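Local coordinates for protein D-aminopeptidase (Bacillus subtilis, PDB 1HI9) that removes N-terminal residues from peptides containing D-amino acids, using two zinc ions per subunit inside a self-compartmentalizing homodecamer, at residues 94-99 with 145-150. Sequence-based numbering, arbitrary orientation.
Sequences TFRGAL and DVPVLM
Both backbone polar groups of Ala98 are bonded to the 145-150 segment: its N donates to Pro147 O over 2.9 Å, and its O accepts from Leu149 N at the same length. The second bond is more bent at the hydrogen (132°), though its donor lies in the carbonyl plane. Ala98 thus pairs in parallel with Val148, and a beta bulge then shifts the register by one, so that Leu99 pairs with Met150. Pro147 suits the strand entrance, where its carbonyl accepts a bond and its ring, which replaces the N-H, puts CD 3.6 Å from Arg96 O.

Gly97, having no side chain, lets others close on its backbone. Val146, with CG1 anti to its backbone N (chi1 177°), brings that methyl 3.5 Å from Gly97 CA; Leu149 CD1 also reaches Gly97 CA, at 4.0 Å. The small Ala98 CB shares a face with Val148 and lies 4.4 Å from Val146 CG1. Past the bulge, Leu99 and Met150, one branched and one long and unbranched, fill the other buried face side by side, Leu99 CG 3.9 Å from Met150 CB.

The segments lead into neighbouring parallel strands, 97-103 and 148-152, mid-sheet; a Schellman motif at Asp145 ends helix 133-143 just before. Strands 2-7 and 97-103, adjacent here, run directly into zinc ligands Asp8 and His104. Thr169 continues the sheet beyond Leu149, and helix 187-203 packs over Leu149 and Met150.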
loop_
_atom_site.group_PDB
_atom_site.type_symbol
_atom_site.label_atom_id
_atom_site.label_comp_id
_atom_site.label_asym_id
_atom_site.label_seq_id
_atom_site.Cartn_x
_atom_site.Cartn_y
_atom_site.Cartn_z
ATOM N N THR A 94 7.781 -43.894 -25.411
ATOM C CA THR A 94 7.714 -43.715 -26.855
ATOM C C THR A 94 8.712 -42.667 -27.348
ATOM O O THR A 94 8.735 -42.341 -28.531
ATOM C CB THR A 94 6.305 -43.286 -27.296
ATOM O OG1 THR A 94 6.107 -41.902 -26.979
ATOM C CG2 THR A 94 5.252 -44.119 -26.575
ATOM N N PHE A 95 9.522 -42.130 -26.441
ATOM C CA PHE A 95 10.504 -41.130 -26.820
ATOM C C PHE A 95 11.891 -41.736 -27.027
ATOM O O PHE A 95 12.320 -42.626 -26.284
ATOM C CB PHE A 95 10.571 -40.006 -25.774
ATOM C CG PHE A 95 9.397 -39.070 -25.813
ATOM C CD1 PHE A 95 8.203 -39.401 -25.172
ATOM C CD2 PHE A 95 9.465 -37.878 -26.526
ATOM C CE1 PHE A 95 7.090 -38.559 -25.241
ATOM C CE2 PHE A 95 8.360 -37.027 -26.605
ATOM C CZ PHE A 95 7.168 -37.370 -25.959
ATOM N N ARG A 96 12.576 -41.241 -28.054
ATOM C CA ARG A 96 13.910 -41.700 -28.412
ATOM C C ARG A 96 14.927 -41.190 -27.394
ATOM O O ARG A 96 15.926 -41.851 -27.113
ATOM C CB ARG A 96 14.260 -41.194 -29.823
ATOM C CG ARG A 96 15.691 -41.473 -30.337
ATOM C CD ARG A 96 15.991 -42.936 -30.718
ATOM N NE ARG A 96 16.504 -43.684 -29.597
ATOM C CZ ARG A 96 17.724 -44.173 -29.381
ATOM N NH1 ARG A 96 17.894 -44.808 -28.239
ATOM N NH2 ARG A 96 18.740 -44.078 -30.234
ATOM N N GLY A 97 14.666 -40.015 -26.833
ATOM C CA GLY A 97 15.585 -39.457 -25.863
ATOM C C GLY A 97 15.044 -38.204 -25.213
ATOM O O GLY A 97 14.017 -37.659 -25.630
ATOM N N ALA A 98 15.744 -37.748 -24.183
ATOM C CA ALA A 98 15.344 -36.559 -23.460
ATOM C C ALA A 98 16.448 -35.520 -23.487
ATOM O O ALA A 98 17.629 -35.860 -23.551
ATOM C CB ALA A 98 14.990 -36.916 -22.024
ATOM N N LEU A 99 16.048 -34.252 -23.444
ATOM C CA LEU A 99 16.985 -33.133 -23.461
ATOM C C LEU A 99 16.611 -32.162 -22.338
ATOM O O LEU A 99 15.512 -31.609 -22.328
ATOM C CB LEU A 99 16.915 -32.427 -24.818
ATOM C CG LEU A 99 18.069 -31.498 -25.222
ATOM C CD1 LEU A 99 17.881 -31.033 -26.671
ATOM C CD2 LEU A 99 18.122 -30.306 -24.296
ATOM N N ASP A 145 12.895 -46.218 -19.904
ATOM C CA ASP A 145 13.985 -46.635 -20.777
ATOM C C ASP A 145 14.362 -45.571 -21.783
ATOM O O ASP A 145 14.762 -45.877 -22.906
ATOM C CB ASP A 145 13.629 -47.926 -21.508
ATOM C CG ASP A 145 13.909 -49.142 -20.672
ATOM O OD1 ASP A 145 15.106 -49.400 -20.404
ATOM O OD2 ASP A 145 12.937 -49.830 -20.272
ATOM N N VAL A 146 14.226 -44.317 -21.375
ATOM C CA VAL A 146 14.575 -43.213 -22.244
ATOM C C VAL A 146 15.851 -42.601 -21.714
ATOM O O VAL A 146 15.958 -42.284 -20.536
ATOM C CB VAL A 146 13.476 -42.152 -22.282
ATOM C CG1 VAL A 146 13.919 -40.994 -23.147
ATOM C CG2 VAL A 146 12.191 -42.764 -22.818
ATOM N N PRO A 147 16.854 -42.460 -22.579
ATOM C CA PRO A 147 18.141 -41.881 -22.187
ATOM C C PRO A 147 18.179 -40.354 -22.271
ATOM O O PRO A 147 17.538 -39.747 -23.130
ATOM C CB PRO A 147 19.108 -42.527 -23.168
ATOM C CG PRO A 147 18.273 -42.595 -24.429
ATOM C CD PRO A 147 16.934 -43.080 -23.917
ATOM N N VAL A 148 18.934 -39.745 -21.363
ATOM C CA VAL A 148 19.088 -38.305 -21.335
ATOM C C VAL A 148 20.264 -38.014 -22.262
ATOM O O VAL A 148 21.427 -38.144 -21.879
ATOM C CB VAL A 148 19.403 -37.806 -19.911
ATOM C CG1 VAL A 148 19.657 -36.315 -19.923
ATOM C CG2 VAL A 148 18.246 -38.147 -18.978
ATOM N N LEU A 149 19.951 -37.628 -23.491
ATOM C CA LEU A 149 20.969 -37.367 -24.496
ATOM C C LEU A 149 21.801 -36.121 -24.265
ATOM O O LEU A 149 23.005 -36.110 -24.527
ATOM C CB LEU A 149 20.315 -37.287 -25.874
ATOM C CG LEU A 149 19.465 -38.500 -26.254
ATOM C CD1 LEU A 149 18.939 -38.338 -27.683
ATOM C CD2 LEU A 149 20.300 -39.770 -26.141
ATOM N N MET A 150 21.158 -35.070 -23.774
ATOM C CA MET A 150 21.843 -33.805 -23.558
ATOM C C MET A 150 21.317 -33.054 -22.338
ATOM O O MET A 150 20.150 -33.175 -21.972
ATOM C CB MET A 150 21.669 -32.931 -24.799
ATOM C CG MET A 150 22.501 -31.665 -24.821
ATOM S SD MET A 150 22.079 -30.675 -26.257
ATOM C CE MET A 150 21.920 -29.052 -25.525
#